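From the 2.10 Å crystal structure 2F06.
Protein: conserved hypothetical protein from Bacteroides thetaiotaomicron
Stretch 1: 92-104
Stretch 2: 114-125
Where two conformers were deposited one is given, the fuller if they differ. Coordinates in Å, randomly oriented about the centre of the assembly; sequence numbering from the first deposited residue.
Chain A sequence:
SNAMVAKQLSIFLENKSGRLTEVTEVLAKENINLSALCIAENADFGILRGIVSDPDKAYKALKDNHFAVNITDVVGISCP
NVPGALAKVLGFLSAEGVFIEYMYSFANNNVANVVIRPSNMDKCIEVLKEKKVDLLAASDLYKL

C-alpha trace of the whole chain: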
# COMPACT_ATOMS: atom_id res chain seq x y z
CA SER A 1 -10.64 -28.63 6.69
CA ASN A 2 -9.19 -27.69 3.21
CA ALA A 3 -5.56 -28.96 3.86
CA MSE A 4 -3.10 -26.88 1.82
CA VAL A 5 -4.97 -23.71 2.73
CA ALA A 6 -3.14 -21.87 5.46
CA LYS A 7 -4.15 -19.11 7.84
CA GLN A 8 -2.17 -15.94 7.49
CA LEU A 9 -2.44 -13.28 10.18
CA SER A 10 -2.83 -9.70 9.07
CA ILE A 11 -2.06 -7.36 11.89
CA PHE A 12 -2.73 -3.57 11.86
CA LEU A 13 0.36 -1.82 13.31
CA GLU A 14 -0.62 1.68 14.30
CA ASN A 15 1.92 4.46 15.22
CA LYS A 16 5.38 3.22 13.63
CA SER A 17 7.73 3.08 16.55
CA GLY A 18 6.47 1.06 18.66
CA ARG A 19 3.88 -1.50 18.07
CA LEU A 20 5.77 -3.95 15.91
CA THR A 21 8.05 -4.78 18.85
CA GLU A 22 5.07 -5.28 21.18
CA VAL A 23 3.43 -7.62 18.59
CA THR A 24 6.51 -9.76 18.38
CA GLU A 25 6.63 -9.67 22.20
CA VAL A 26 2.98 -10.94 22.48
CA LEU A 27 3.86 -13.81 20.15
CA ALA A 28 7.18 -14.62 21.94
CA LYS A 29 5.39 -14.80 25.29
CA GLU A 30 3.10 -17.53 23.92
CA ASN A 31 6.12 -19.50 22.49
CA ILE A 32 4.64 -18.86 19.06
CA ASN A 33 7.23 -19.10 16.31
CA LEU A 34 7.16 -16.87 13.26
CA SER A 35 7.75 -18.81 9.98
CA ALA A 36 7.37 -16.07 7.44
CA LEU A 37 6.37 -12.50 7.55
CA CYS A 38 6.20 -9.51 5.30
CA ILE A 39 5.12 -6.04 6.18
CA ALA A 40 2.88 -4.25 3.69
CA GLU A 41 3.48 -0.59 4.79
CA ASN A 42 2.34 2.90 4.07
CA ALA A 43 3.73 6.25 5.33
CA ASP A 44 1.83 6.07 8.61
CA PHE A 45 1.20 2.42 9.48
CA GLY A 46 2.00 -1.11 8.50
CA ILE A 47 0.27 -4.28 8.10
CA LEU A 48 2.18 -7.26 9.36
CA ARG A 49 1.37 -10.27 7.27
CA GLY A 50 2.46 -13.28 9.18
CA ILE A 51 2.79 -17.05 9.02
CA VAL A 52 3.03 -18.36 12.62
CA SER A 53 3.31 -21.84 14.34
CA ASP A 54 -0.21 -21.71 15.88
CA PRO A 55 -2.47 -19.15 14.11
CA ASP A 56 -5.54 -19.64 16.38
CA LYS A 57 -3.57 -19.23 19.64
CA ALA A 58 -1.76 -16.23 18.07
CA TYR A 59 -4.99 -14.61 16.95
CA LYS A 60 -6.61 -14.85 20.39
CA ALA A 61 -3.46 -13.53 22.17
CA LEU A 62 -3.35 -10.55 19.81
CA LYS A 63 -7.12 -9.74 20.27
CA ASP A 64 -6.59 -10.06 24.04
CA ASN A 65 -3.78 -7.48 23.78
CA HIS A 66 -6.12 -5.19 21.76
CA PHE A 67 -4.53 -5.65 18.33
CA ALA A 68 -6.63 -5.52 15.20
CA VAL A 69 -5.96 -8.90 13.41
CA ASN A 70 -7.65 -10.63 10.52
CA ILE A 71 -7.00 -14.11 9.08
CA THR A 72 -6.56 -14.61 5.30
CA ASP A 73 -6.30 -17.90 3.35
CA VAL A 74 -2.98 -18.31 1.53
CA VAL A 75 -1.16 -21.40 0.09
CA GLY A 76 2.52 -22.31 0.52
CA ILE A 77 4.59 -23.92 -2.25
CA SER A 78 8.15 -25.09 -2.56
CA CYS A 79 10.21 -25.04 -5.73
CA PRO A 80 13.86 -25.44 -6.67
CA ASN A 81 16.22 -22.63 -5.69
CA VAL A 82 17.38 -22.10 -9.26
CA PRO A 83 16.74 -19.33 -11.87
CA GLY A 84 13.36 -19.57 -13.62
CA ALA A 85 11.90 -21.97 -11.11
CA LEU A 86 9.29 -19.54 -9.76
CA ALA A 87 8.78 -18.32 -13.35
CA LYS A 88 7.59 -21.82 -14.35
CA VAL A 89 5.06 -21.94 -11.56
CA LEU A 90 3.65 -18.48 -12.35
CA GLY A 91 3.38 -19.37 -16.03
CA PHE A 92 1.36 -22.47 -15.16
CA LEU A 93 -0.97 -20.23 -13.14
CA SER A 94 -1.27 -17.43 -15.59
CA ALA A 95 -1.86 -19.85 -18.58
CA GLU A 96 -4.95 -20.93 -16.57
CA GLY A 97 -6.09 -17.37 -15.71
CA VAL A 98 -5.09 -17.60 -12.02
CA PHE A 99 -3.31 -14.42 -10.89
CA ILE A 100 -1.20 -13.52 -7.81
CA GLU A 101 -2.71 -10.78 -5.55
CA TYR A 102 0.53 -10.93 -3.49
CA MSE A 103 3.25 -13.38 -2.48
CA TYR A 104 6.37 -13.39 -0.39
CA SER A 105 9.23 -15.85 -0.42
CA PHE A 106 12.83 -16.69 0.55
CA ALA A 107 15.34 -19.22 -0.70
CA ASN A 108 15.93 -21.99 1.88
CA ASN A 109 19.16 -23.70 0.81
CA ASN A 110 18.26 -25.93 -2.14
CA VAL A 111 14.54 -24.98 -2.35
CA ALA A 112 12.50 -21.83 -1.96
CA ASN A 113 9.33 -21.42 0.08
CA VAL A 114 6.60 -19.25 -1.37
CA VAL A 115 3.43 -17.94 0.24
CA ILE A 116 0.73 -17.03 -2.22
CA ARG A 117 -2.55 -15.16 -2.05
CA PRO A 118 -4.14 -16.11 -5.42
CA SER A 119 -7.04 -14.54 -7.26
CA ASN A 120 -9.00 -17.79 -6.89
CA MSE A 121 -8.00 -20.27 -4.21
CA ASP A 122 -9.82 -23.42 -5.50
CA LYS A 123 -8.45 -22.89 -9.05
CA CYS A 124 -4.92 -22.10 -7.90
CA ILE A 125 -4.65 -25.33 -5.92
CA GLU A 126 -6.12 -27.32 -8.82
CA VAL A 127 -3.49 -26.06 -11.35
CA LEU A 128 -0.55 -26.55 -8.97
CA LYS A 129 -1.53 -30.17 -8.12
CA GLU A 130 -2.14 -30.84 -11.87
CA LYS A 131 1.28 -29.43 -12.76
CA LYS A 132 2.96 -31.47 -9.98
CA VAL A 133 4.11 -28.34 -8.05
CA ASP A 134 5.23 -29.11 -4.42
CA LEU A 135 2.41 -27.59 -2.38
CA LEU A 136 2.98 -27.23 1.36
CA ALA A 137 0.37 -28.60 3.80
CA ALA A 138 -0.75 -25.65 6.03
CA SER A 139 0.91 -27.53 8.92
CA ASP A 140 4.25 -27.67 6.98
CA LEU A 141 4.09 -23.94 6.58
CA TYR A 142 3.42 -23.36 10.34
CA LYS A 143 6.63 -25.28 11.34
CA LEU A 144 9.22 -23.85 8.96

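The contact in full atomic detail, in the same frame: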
# COMPACT_ATOMS: atom_id res chain seq x y z
N PHE A 92 2.44 -21.48 -15.27
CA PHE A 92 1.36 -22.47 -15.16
C PHE A 92 0.12 -21.71 -14.73
O PHE A 92 -0.93 -21.86 -15.30
CB PHE A 92 1.61 -23.57 -14.13
CG PHE A 92 2.73 -24.56 -14.46
CD1 PHE A 92 2.99 -24.96 -15.75
CD2 PHE A 92 3.50 -25.11 -13.42
CE1 PHE A 92 4.00 -25.92 -16.01
CE2 PHE A 92 4.52 -26.03 -13.65
CZ PHE A 92 4.76 -26.44 -14.96
N LEU A 93 0.23 -20.86 -13.71
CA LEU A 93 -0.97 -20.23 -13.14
C LEU A 93 -1.56 -19.28 -14.13
O LEU A 93 -2.76 -19.29 -14.36
CB LEU A 93 -0.68 -19.47 -11.83
CG LEU A 93 -0.28 -20.36 -10.69
CD1 LEU A 93 0.34 -19.62 -9.57
CD2 LEU A 93 -1.53 -21.10 -10.26
N SER A 94 -0.72 -18.43 -14.71
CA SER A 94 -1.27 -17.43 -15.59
C SER A 94 -1.88 -18.04 -16.90
O SER A 94 -2.94 -17.59 -17.34
CB SER A 94 -0.28 -16.28 -15.80
OG SER A 94 0.63 -16.57 -16.83
N ALA A 95 -1.29 -19.11 -17.44
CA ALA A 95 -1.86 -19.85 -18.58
C ALA A 95 -3.29 -20.35 -18.29
O ALA A 95 -4.10 -20.57 -19.22
CB ALA A 95 -0.97 -21.02 -18.97
N GLU A 96 -3.61 -20.49 -16.99
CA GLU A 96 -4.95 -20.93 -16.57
C GLU A 96 -5.81 -19.80 -16.00
O GLU A 96 -6.84 -20.06 -15.36
CB GLU A 96 -4.87 -22.07 -15.56
CG GLU A 96 -4.31 -23.40 -16.08
CD GLU A 96 -5.21 -24.09 -17.05
OE1 GLU A 96 -6.47 -24.12 -16.86
OE2 GLU A 96 -4.64 -24.63 -18.03
N GLY A 97 -5.37 -18.55 -16.19
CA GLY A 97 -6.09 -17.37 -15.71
C GLY A 97 -6.13 -17.18 -14.20
O GLY A 97 -7.04 -16.52 -13.69
N VAL A 98 -5.16 -17.75 -13.47
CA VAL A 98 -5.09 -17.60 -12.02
C VAL A 98 -3.99 -16.56 -11.70
O VAL A 98 -2.82 -16.78 -12.03
CB VAL A 98 -4.69 -18.90 -11.29
CG1 VAL A 98 -4.47 -18.58 -9.76
CG2 VAL A 98 -5.70 -19.97 -11.44
N PHE A 99 -4.34 -15.44 -11.10
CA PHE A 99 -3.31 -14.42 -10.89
C PHE A 99 -2.93 -14.24 -9.40
O PHE A 99 -3.66 -14.69 -8.48
CB PHE A 99 -3.67 -13.14 -11.66
CG PHE A 99 -4.06 -13.40 -13.10
CD1 PHE A 99 -3.19 -14.09 -13.96
CD2 PHE A 99 -5.30 -12.99 -13.60
CE1 PHE A 99 -3.55 -14.36 -15.28
CE2 PHE A 99 -5.65 -13.25 -14.93
CZ PHE A 99 -4.77 -13.94 -15.77
N ILE A 100 -1.74 -13.67 -9.16
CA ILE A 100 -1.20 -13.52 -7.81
C ILE A 100 -1.67 -12.17 -7.26
O ILE A 100 -1.43 -11.17 -7.93
CB ILE A 100 0.37 -13.54 -7.90
CG1 ILE A 100 0.91 -14.78 -8.68
CG2 ILE A 100 1.00 -13.38 -6.54
CD1 ILE A 100 0.94 -16.13 -7.88
N GLU A 101 -2.43 -12.10 -6.14
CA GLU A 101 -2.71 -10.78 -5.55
C GLU A 101 -1.47 -10.27 -4.81
O GLU A 101 -1.06 -9.13 -5.04
CB GLU A 101 -3.98 -10.72 -4.68
CG GLU A 101 -5.28 -10.46 -5.50
CD GLU A 101 -5.20 -9.28 -6.50
OE1 GLU A 101 -4.78 -8.14 -6.12
OE2 GLU A 101 -5.57 -9.49 -7.68
N TYR A 102 -0.84 -11.12 -4.01
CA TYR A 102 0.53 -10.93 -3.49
C TYR A 102 1.15 -12.28 -3.15
O TYR A 102 0.46 -13.34 -3.10
CB TYR A 102 0.59 -10.02 -2.24
CG TYR A 102 -0.33 -10.47 -1.12
CD1 TYR A 102 -1.69 -10.03 -1.06
CD2 TYR A 102 0.13 -11.35 -0.13
CE1 TYR A 102 -2.55 -10.46 0.03
CE2 TYR A 102 -0.67 -11.75 0.89
CZ TYR A 102 -2.01 -11.33 0.97
OH TYR A 102 -2.73 -11.85 2.03
N MSE A 103 2.45 -12.22 -2.90
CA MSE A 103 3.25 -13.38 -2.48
C MSE A 103 4.45 -12.86 -1.77
O MSE A 103 4.76 -11.69 -1.93
CB MSE A 103 3.69 -14.22 -3.72
CG MSE A 103 4.97 -13.75 -4.41
SE MSE A 103 5.17 -14.89 -6.00
CE MSE A 103 6.26 -13.72 -7.21
N TYR A 104 5.10 -13.70 -0.97
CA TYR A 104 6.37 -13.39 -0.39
C TYR A 104 7.11 -14.71 -0.30
O TYR A 104 6.48 -15.80 -0.20
CB TYR A 104 6.23 -12.67 1.01
CG TYR A 104 5.18 -13.19 1.99
CD1 TYR A 104 3.81 -12.87 1.81
CD2 TYR A 104 5.53 -13.92 3.13
CE1 TYR A 104 2.84 -13.30 2.76
CE2 TYR A 104 4.54 -14.41 4.05
CZ TYR A 104 3.21 -14.07 3.86
OH TYR A 104 2.23 -14.47 4.74
N VAL A 114 7.36 -20.37 -0.85
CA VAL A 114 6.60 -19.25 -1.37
C VAL A 114 5.22 -19.28 -0.76
O VAL A 114 4.57 -20.32 -0.80
CB VAL A 114 6.45 -19.28 -2.95
CG1 VAL A 114 5.93 -17.91 -3.46
CG2 VAL A 114 7.81 -19.65 -3.61
N VAL A 115 4.81 -18.16 -0.18
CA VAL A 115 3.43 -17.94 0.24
C VAL A 115 2.68 -17.09 -0.78
O VAL A 115 3.09 -15.97 -1.14
CB VAL A 115 3.41 -17.23 1.60
CG1 VAL A 115 1.98 -16.73 1.95
CG2 VAL A 115 3.98 -18.15 2.67
N ILE A 116 1.55 -17.64 -1.21
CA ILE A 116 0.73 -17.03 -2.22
C ILE A 116 -0.65 -16.71 -1.78
O ILE A 116 -1.35 -17.58 -1.26
CB ILE A 116 0.46 -18.05 -3.36
CG1 ILE A 116 1.76 -18.58 -3.91
CG2 ILE A 116 -0.24 -17.35 -4.51
CD1 ILE A 116 2.52 -17.54 -4.69
N ARG A 117 -1.10 -15.51 -2.11
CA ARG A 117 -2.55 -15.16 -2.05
C ARG A 117 -3.03 -15.00 -3.51
O ARG A 117 -2.78 -13.94 -4.11
CB ARG A 117 -2.75 -13.85 -1.33
CG ARG A 117 -4.15 -13.31 -1.32
CD ARG A 117 -5.13 -14.36 -0.85
NE ARG A 117 -6.53 -13.89 -0.90
CZ ARG A 117 -7.58 -14.56 -0.39
NH1 ARG A 117 -7.43 -15.75 0.20
NH2 ARG A 117 -8.80 -14.03 -0.48
N PRO A 118 -3.67 -16.05 -4.06
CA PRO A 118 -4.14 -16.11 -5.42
C PRO A 118 -5.48 -15.42 -5.63
O PRO A 118 -6.23 -15.18 -4.68
CB PRO A 118 -4.27 -17.63 -5.67
CG PRO A 118 -4.64 -18.21 -4.35
CD PRO A 118 -3.96 -17.31 -3.32
N SER A 119 -5.76 -15.08 -6.88
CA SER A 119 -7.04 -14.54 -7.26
C SER A 119 -8.21 -15.52 -6.97
O SER A 119 -9.31 -15.11 -6.63
CB SER A 119 -7.01 -14.27 -8.79
OG SER A 119 -6.64 -15.46 -9.51
N ASN A 120 -7.97 -16.81 -7.13
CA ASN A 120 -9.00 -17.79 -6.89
C ASN A 120 -8.33 -18.95 -6.17
O ASN A 120 -7.44 -19.59 -6.70
CB ASN A 120 -9.63 -18.20 -8.25
CG ASN A 120 -10.84 -19.11 -8.12
OD1 ASN A 120 -10.82 -20.12 -7.41
ND2 ASN A 120 -11.87 -18.80 -8.88
N MSE A 121 -8.73 -19.23 -4.94
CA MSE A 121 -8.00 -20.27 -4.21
C MSE A 121 -8.25 -21.72 -4.69
O MSE A 121 -7.28 -22.50 -4.77
CB MSE A 121 -8.26 -20.18 -2.75
CG MSE A 121 -7.49 -21.28 -2.00
SE MSE A 121 -5.51 -21.07 -1.94
CE MSE A 121 -5.61 -19.51 -0.68
N ASP A 122 -9.51 -22.08 -4.98
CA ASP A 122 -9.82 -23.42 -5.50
C ASP A 122 -9.09 -23.66 -6.84
O ASP A 122 -8.46 -24.71 -7.00
CB ASP A 122 -11.34 -23.69 -5.68
CG ASP A 122 -12.17 -23.42 -4.41
OD1 ASP A 122 -11.65 -23.45 -3.28
OD2 ASP A 122 -13.40 -23.18 -4.56
N LYS A 123 -9.12 -22.70 -7.76
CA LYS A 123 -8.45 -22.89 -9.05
C LYS A 123 -6.92 -22.96 -8.96
O LYS A 123 -6.28 -23.70 -9.72
CB LYS A 123 -8.88 -21.85 -10.10
CG LYS A 123 -8.91 -22.42 -11.46
CD LYS A 123 -10.27 -23.19 -11.77
CE LYS A 123 -10.77 -24.18 -10.63
NZ LYS A 123 -12.07 -24.90 -10.93
N CYS A 124 -6.35 -22.14 -8.07
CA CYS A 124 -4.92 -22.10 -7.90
C CYS A 124 -4.44 -23.48 -7.47
O CYS A 124 -3.48 -24.02 -8.03
CB CYS A 124 -4.55 -21.00 -6.87
SG CYS A 124 -2.75 -20.90 -6.56
N ILE A 125 -5.10 -24.06 -6.46
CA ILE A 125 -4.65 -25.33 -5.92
C ILE A 125 -4.80 -26.44 -6.96
O ILE A 125 -3.93 -27.31 -7.07
CB ILE A 125 -5.37 -25.71 -4.63
CG1 ILE A 125 -4.88 -24.84 -3.49
CG2 ILE A 125 -5.13 -27.17 -4.25
CD1 ILE A 125 -5.70 -25.03 -2.22
O HOH W 1 -8.37 -16.03 -11.19

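What holds Arg117, the residue most covered by the other stretch, against its neighbour? Its backbone pairs with Tyr102 in an antiparallel bridge, where Arg117 N donates to Tyr102 O at 2.9 Å. The return side is less regular. Arg117 O accepts from Glu101 N at 2.8 Å and only weakly from Tyr102 N at 3.4 Å, so one carbonyl faces two successive amides. This is the mark of a beta bulge: the register shifts by one between Ile100 and Tyr102, and the chain turns a corner at Glu101. The side chain adds a contact of its own, with Arg117 CB lying over one face of the Tyr102 ring, 3.6 Å from its centroid and 14° off the normal. The guanidinium end then leads away, and NH1 is hydrogen-bonded elsewhere in the structure.

Does Val115 repeat this arrangement two residues earlier? It does, and without the bulge. Val115 N donates to Tyr104 O at 2.9 Å, and Tyr104 N donates to Val115 O at 3.0 Å, closing the two-bond ring of a regular antiparallel pair. Val115 CB sits over one face of the Tyr104 ring, 3.9 Å from the centroid, while Val115 CG1 approaches Tyr104 CZ to 3.5 Å. Both tyrosines have chi1 in the p well, and each ring lies over the side chain of its own bridge partner. Val115 O also comes within 2.9 Å of Met103 CA, a CA-H...O contact between the two strands.

What lies on the other face of the sheet, opposite the tyrosines? Met103, a selenomethionine here, and Ile116 form a non-hydrogen-bonded pair with CA atoms 4.4 Å apart, and Met103 CB packs 3.7 Å from Ile116 CD1. Ile116 also reaches Ile100, its CG2 lying 3.8 Å from Ile100 CD1. On this face these side-chain contacts are apolar, whereas on the tyrosine face an aliphatic CB lies over each ring in a CH-pi contact.

How does the contact continue beyond the strand, where Val98 is well covered? Ser119 ties the loop down: Phe99 N donates to Ser119 OG at 2.8 Å, and Ser119 N donates to Phe99 O at 2.7 Å. A water bridges the two stretches, its O 2.5 Å from Ser119 OG and 2.9 Å from Gly97 O. Val98 meets the start of the helix, with CG1 3.8 Å from Cys124 CB and CG2 3.9 Å from Lys123 CB. That helix is capped by Asn120, whose OD1 accepts from Lys123 N at 3.1 Å.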